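PDB 4UU4: periplasmic lipopolysaccharide transport protein LPTH from Pseudomonas aeruginosa, which binds lipopolysaccharide in the periplasm and is required for its translocation from the inner to the outer membrane. Local coordinates for residues D44-V57 with L64-N76. Sequence-based numbering, arbitrary orientation.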
# COMPACT_ATOMS: atom_id res chain seq x y z
N ASP A 44 3.84 21.51 7.80
CA ASP A 44 4.05 22.05 6.47
C ASP A 44 5.47 22.55 6.25
O ASP A 44 5.89 22.80 5.12
CB ASP A 44 3.05 23.17 6.17
CG ASP A 44 2.81 23.36 4.68
OD1 ASP A 44 2.90 22.36 3.94
OD2 ASP A 44 2.53 24.50 4.26
N LYS A 45 6.22 22.69 7.34
CA LYS A 45 7.63 23.06 7.25
C LYS A 45 8.47 21.85 6.84
O LYS A 45 9.29 21.93 5.93
CB LYS A 45 8.13 23.63 8.58
CG LYS A 45 8.38 25.13 8.56
CD LYS A 45 8.71 25.66 9.95
CE LYS A 45 9.16 27.11 9.89
NZ LYS A 45 8.55 27.94 10.96
N GLN A 46 8.25 20.73 7.52
CA GLN A 46 8.89 19.47 7.17
C GLN A 46 8.31 18.92 5.87
O GLN A 46 9.04 18.42 5.02
CB GLN A 46 8.71 18.44 8.29
CG GLN A 46 9.89 18.31 9.25
CD GLN A 46 9.99 19.44 10.25
OE1 GLN A 46 10.01 20.62 9.89
NE2 GLN A 46 10.06 19.09 11.53
N GLY A 47 7.00 19.03 5.72
CA GLY A 47 6.30 18.46 4.59
C GLY A 47 5.79 17.07 4.94
O GLY A 47 5.70 16.19 4.10
N VAL A 48 5.47 16.89 6.22
CA VAL A 48 5.04 15.59 6.72
C VAL A 48 3.70 15.71 7.45
O VAL A 48 3.50 16.64 8.22
CB VAL A 48 6.10 14.99 7.65
CG1 VAL A 48 5.57 13.76 8.38
CG2 VAL A 48 7.36 14.65 6.86
N ALA A 49 2.79 14.77 7.19
CA ALA A 49 1.50 14.77 7.87
C ALA A 49 1.21 13.41 8.47
O ALA A 49 1.38 12.39 7.81
CB ALA A 49 0.40 15.16 6.90
N VAL A 50 0.77 13.37 9.72
CA VAL A 50 0.37 12.07 10.29
C VAL A 50 -1.09 12.03 10.74
O VAL A 50 -1.56 12.89 11.49
CB VAL A 50 1.34 11.56 11.39
CG1 VAL A 50 1.69 12.66 12.36
CG2 VAL A 50 0.74 10.37 12.13
N TYR A 51 -1.80 11.01 10.26
CA TYR A 51 -3.22 10.80 10.53
C TYR A 51 -3.43 9.54 11.37
O TYR A 51 -2.81 8.50 11.11
CB TYR A 51 -3.98 10.67 9.22
CG TYR A 51 -3.72 11.78 8.22
CD1 TYR A 51 -2.64 11.71 7.35
CD2 TYR A 51 -4.56 12.88 8.14
CE1 TYR A 51 -2.39 12.72 6.43
CE2 TYR A 51 -4.33 13.90 7.23
CZ TYR A 51 -3.24 13.81 6.38
OH TYR A 51 -3.01 14.82 5.47
N ARG A 52 -4.30 9.64 12.37
CA ARG A 52 -4.56 8.52 13.28
C ARG A 52 -6.05 8.25 13.45
O ARG A 52 -6.87 9.18 13.39
CB ARG A 52 -3.94 8.78 14.65
CG ARG A 52 -2.44 9.01 14.65
CD ARG A 52 -1.91 9.16 16.07
NE ARG A 52 -0.65 9.88 16.13
CZ ARG A 52 -0.54 11.20 16.01
NH1 ARG A 52 -1.62 11.94 15.81
NH2 ARG A 52 0.66 11.78 16.08
N GLY A 53 -6.40 6.98 13.68
CA GLY A 53 -7.76 6.58 14.00
C GLY A 53 -8.61 6.19 12.80
O GLY A 53 -9.27 7.04 12.20
N ASP A 54 -8.60 4.90 12.47
CA ASP A 54 -9.35 4.37 11.33
C ASP A 54 -9.08 5.16 10.06
O ASP A 54 -10.01 5.55 9.36
CB ASP A 54 -10.86 4.35 11.61
CG ASP A 54 -11.25 3.32 12.64
OD1 ASP A 54 -11.11 2.11 12.36
OD2 ASP A 54 -11.73 3.72 13.72
N VAL A 55 -7.81 5.41 9.78
CA VAL A 55 -7.41 6.23 8.65
C VAL A 55 -7.76 5.59 7.31
O VAL A 55 -7.43 4.42 7.06
CB VAL A 55 -5.92 6.54 8.70
CG1 VAL A 55 -5.57 7.67 7.75
CG2 VAL A 55 -5.51 6.88 10.12
N VAL A 56 -8.42 6.38 6.47
CA VAL A 56 -8.77 5.99 5.11
C VAL A 56 -8.30 7.07 4.13
O VAL A 56 -8.83 8.17 4.11
CB VAL A 56 -10.29 5.84 4.93
CG1 VAL A 56 -10.61 5.22 3.57
CG2 VAL A 56 -10.88 5.02 6.05
N VAL A 57 -7.30 6.75 3.31
CA VAL A 57 -6.88 7.65 2.25
C VAL A 57 -7.27 7.09 0.88
O VAL A 57 -6.93 5.96 0.54
CB VAL A 57 -5.36 7.98 2.32
CG1 VAL A 57 -4.62 7.00 3.23
CG2 VAL A 57 -4.73 8.04 0.92
N LEU A 64 -6.03 3.27 0.71
CA LEU A 64 -5.12 2.84 1.76
C LEU A 64 -5.88 2.97 3.07
O LEU A 64 -6.54 3.98 3.29
CB LEU A 64 -3.88 3.73 1.80
CG LEU A 64 -2.51 3.09 1.56
CD1 LEU A 64 -2.36 1.80 2.37
CD2 LEU A 64 -2.30 2.84 0.08
N THR A 65 -5.81 1.96 3.92
CA THR A 65 -6.38 2.08 5.25
C THR A 65 -5.32 1.77 6.30
O THR A 65 -4.25 1.27 5.97
CB THR A 65 -7.59 1.15 5.48
OG1 THR A 65 -7.16 -0.21 5.56
CG2 THR A 65 -8.61 1.30 4.36
N GLY A 66 -5.60 2.10 7.55
CA GLY A 66 -4.65 1.80 8.61
C GLY A 66 -4.99 2.44 9.94
O GLY A 66 -5.94 3.21 10.05
N ASN A 67 -4.22 2.09 10.96
CA ASN A 67 -4.33 2.72 12.26
C ASN A 67 -3.58 4.04 12.23
O ASN A 67 -4.05 5.04 12.77
CB ASN A 67 -3.76 1.82 13.34
CG ASN A 67 -4.47 0.50 13.43
OD1 ASN A 67 -3.85 -0.56 13.52
ND2 ASN A 67 -5.80 0.55 13.39
N THR A 68 -2.42 4.03 11.58
CA THR A 68 -1.62 5.24 11.50
C THR A 68 -1.02 5.42 10.11
O THR A 68 -0.33 4.53 9.60
CB THR A 68 -0.49 5.24 12.53
OG1 THR A 68 -1.01 4.88 13.82
CG2 THR A 68 0.18 6.61 12.60
N VAL A 69 -1.27 6.59 9.52
CA VAL A 69 -0.78 6.88 8.18
C VAL A 69 0.07 8.15 8.14
O VAL A 69 -0.30 9.18 8.69
CB VAL A 69 -1.94 6.99 7.18
CG1 VAL A 69 -1.44 7.38 5.80
CG2 VAL A 69 -2.68 5.66 7.11
N THR A 70 1.24 8.07 7.51
CA THR A 70 2.09 9.24 7.35
C THR A 70 2.27 9.56 5.87
O THR A 70 2.61 8.68 5.09
CB THR A 70 3.47 9.03 7.99
OG1 THR A 70 3.32 8.71 9.37
CG2 THR A 70 4.31 10.29 7.85
N LEU A 71 2.04 10.82 5.51
CA LEU A 71 2.34 11.31 4.17
C LEU A 71 3.62 12.12 4.20
O LEU A 71 3.75 13.06 5.01
CB LEU A 71 1.22 12.20 3.64
CG LEU A 71 -0.22 11.74 3.80
CD1 LEU A 71 -1.16 12.64 3.01
CD2 LEU A 71 -0.38 10.31 3.36
N LYS A 72 4.56 11.77 3.34
CA LYS A 72 5.76 12.58 3.19
C LYS A 72 5.67 13.33 1.87
O LYS A 72 5.30 12.74 0.85
CB LYS A 72 7.02 11.72 3.24
CG LYS A 72 7.18 10.96 4.54
CD LYS A 72 8.42 10.07 4.52
CE LYS A 72 8.62 9.33 5.83
NZ LYS A 72 7.60 8.26 6.06
N GLN A 73 6.00 14.61 1.89
CA GLN A 73 5.88 15.48 0.72
C GLN A 73 7.23 15.69 0.05
O GLN A 73 8.26 15.75 0.71
CB GLN A 73 5.28 16.82 1.15
CG GLN A 73 4.90 17.74 0.02
CD GLN A 73 4.08 18.93 0.48
OE1 GLN A 73 3.68 19.00 1.65
NE2 GLN A 73 3.81 19.86 -0.43
N ASP A 74 7.23 15.79 -1.28
CA ASP A 74 8.47 16.05 -2.02
C ASP A 74 8.41 17.41 -2.69
O ASP A 74 7.47 18.17 -2.49
CB ASP A 74 8.77 14.93 -3.03
CG ASP A 74 7.95 15.02 -4.33
OD1 ASP A 74 7.05 15.87 -4.46
OD2 ASP A 74 8.22 14.20 -5.23
N LYS A 75 9.41 17.72 -3.51
CA LYS A 75 9.34 18.90 -4.36
C LYS A 75 8.26 18.63 -5.41
O LYS A 75 8.48 17.83 -6.32
CB LYS A 75 10.70 19.20 -5.00
CG LYS A 75 11.82 19.51 -4.00
CD LYS A 75 12.58 18.26 -3.56
CE LYS A 75 13.62 18.57 -2.48
NZ LYS A 75 13.01 18.85 -1.14
N ASN A 76 7.10 19.28 -5.23
CA ASN A 76 5.87 19.20 -6.06
C ASN A 76 4.79 18.13 -5.87
O ASN A 76 3.78 18.13 -6.57
CB ASN A 76 6.13 18.81 -7.52
CG ASN A 76 7.03 19.79 -8.23
OD1 ASN A 76 6.64 20.91 -8.54
ND2 ASN A 76 8.26 19.36 -8.50
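Val55 and Val69 meet on the inner side of a bent antiparallel pair of chains, and with them two sheets of the LptA-type beta-jellyroll come together. Val55 CG1 lies anti to its backbone N (chi1 -166°) and rests 3.6 Å from Val69 CG2, the two side chains crossing at a slant. Val57 CG1 extends the apolar patch, packing alongside Leu64 CB at 3.6 Å and more loosely against Val69 CG1. Farther along the same face, the ring of Tyr51 turns its edge to Leu71, with CE1 3.5 Å from Leu71 CG and the two side chains roughly perpendicular. Val50, Thr68, Thr70 and Val48 point to the other face, where methyl groups touch: Val48 CG1 lies 3.7 Å from Thr70 CG2.

The backbone sets this pattern. Strands 48-52 and 68-72 run antiparallel at 165°, and Tyr51 and Val69 exchange two nearly straight bonds; strands 55-57 and 64-66 are also antiparallel, in the second sheet, where Val57 and Leu64 exchange two bonds, while those between Val55 and Gly66 are bent, the one from Val55 N weak. Between the two pairings both chains turn a corner, at Gly53-Asp54 and at Asn67, and the register slips by one residue in a beta bulge. Gly53 has backbone angles that favour glycine, and its N reaches Asn67 O at 3.2 Å.

Outside the pair, strand 34-36 brings Val35 against Tyr51, Val55 and Val57, while Ser84 of strand 81-85 touches Leu64 and Val69. At the far end, where strand 68-72 runs out, Gln73 N donates to Gly47 O at 2.7 Å, a bond bent to 136° at the hydrogen.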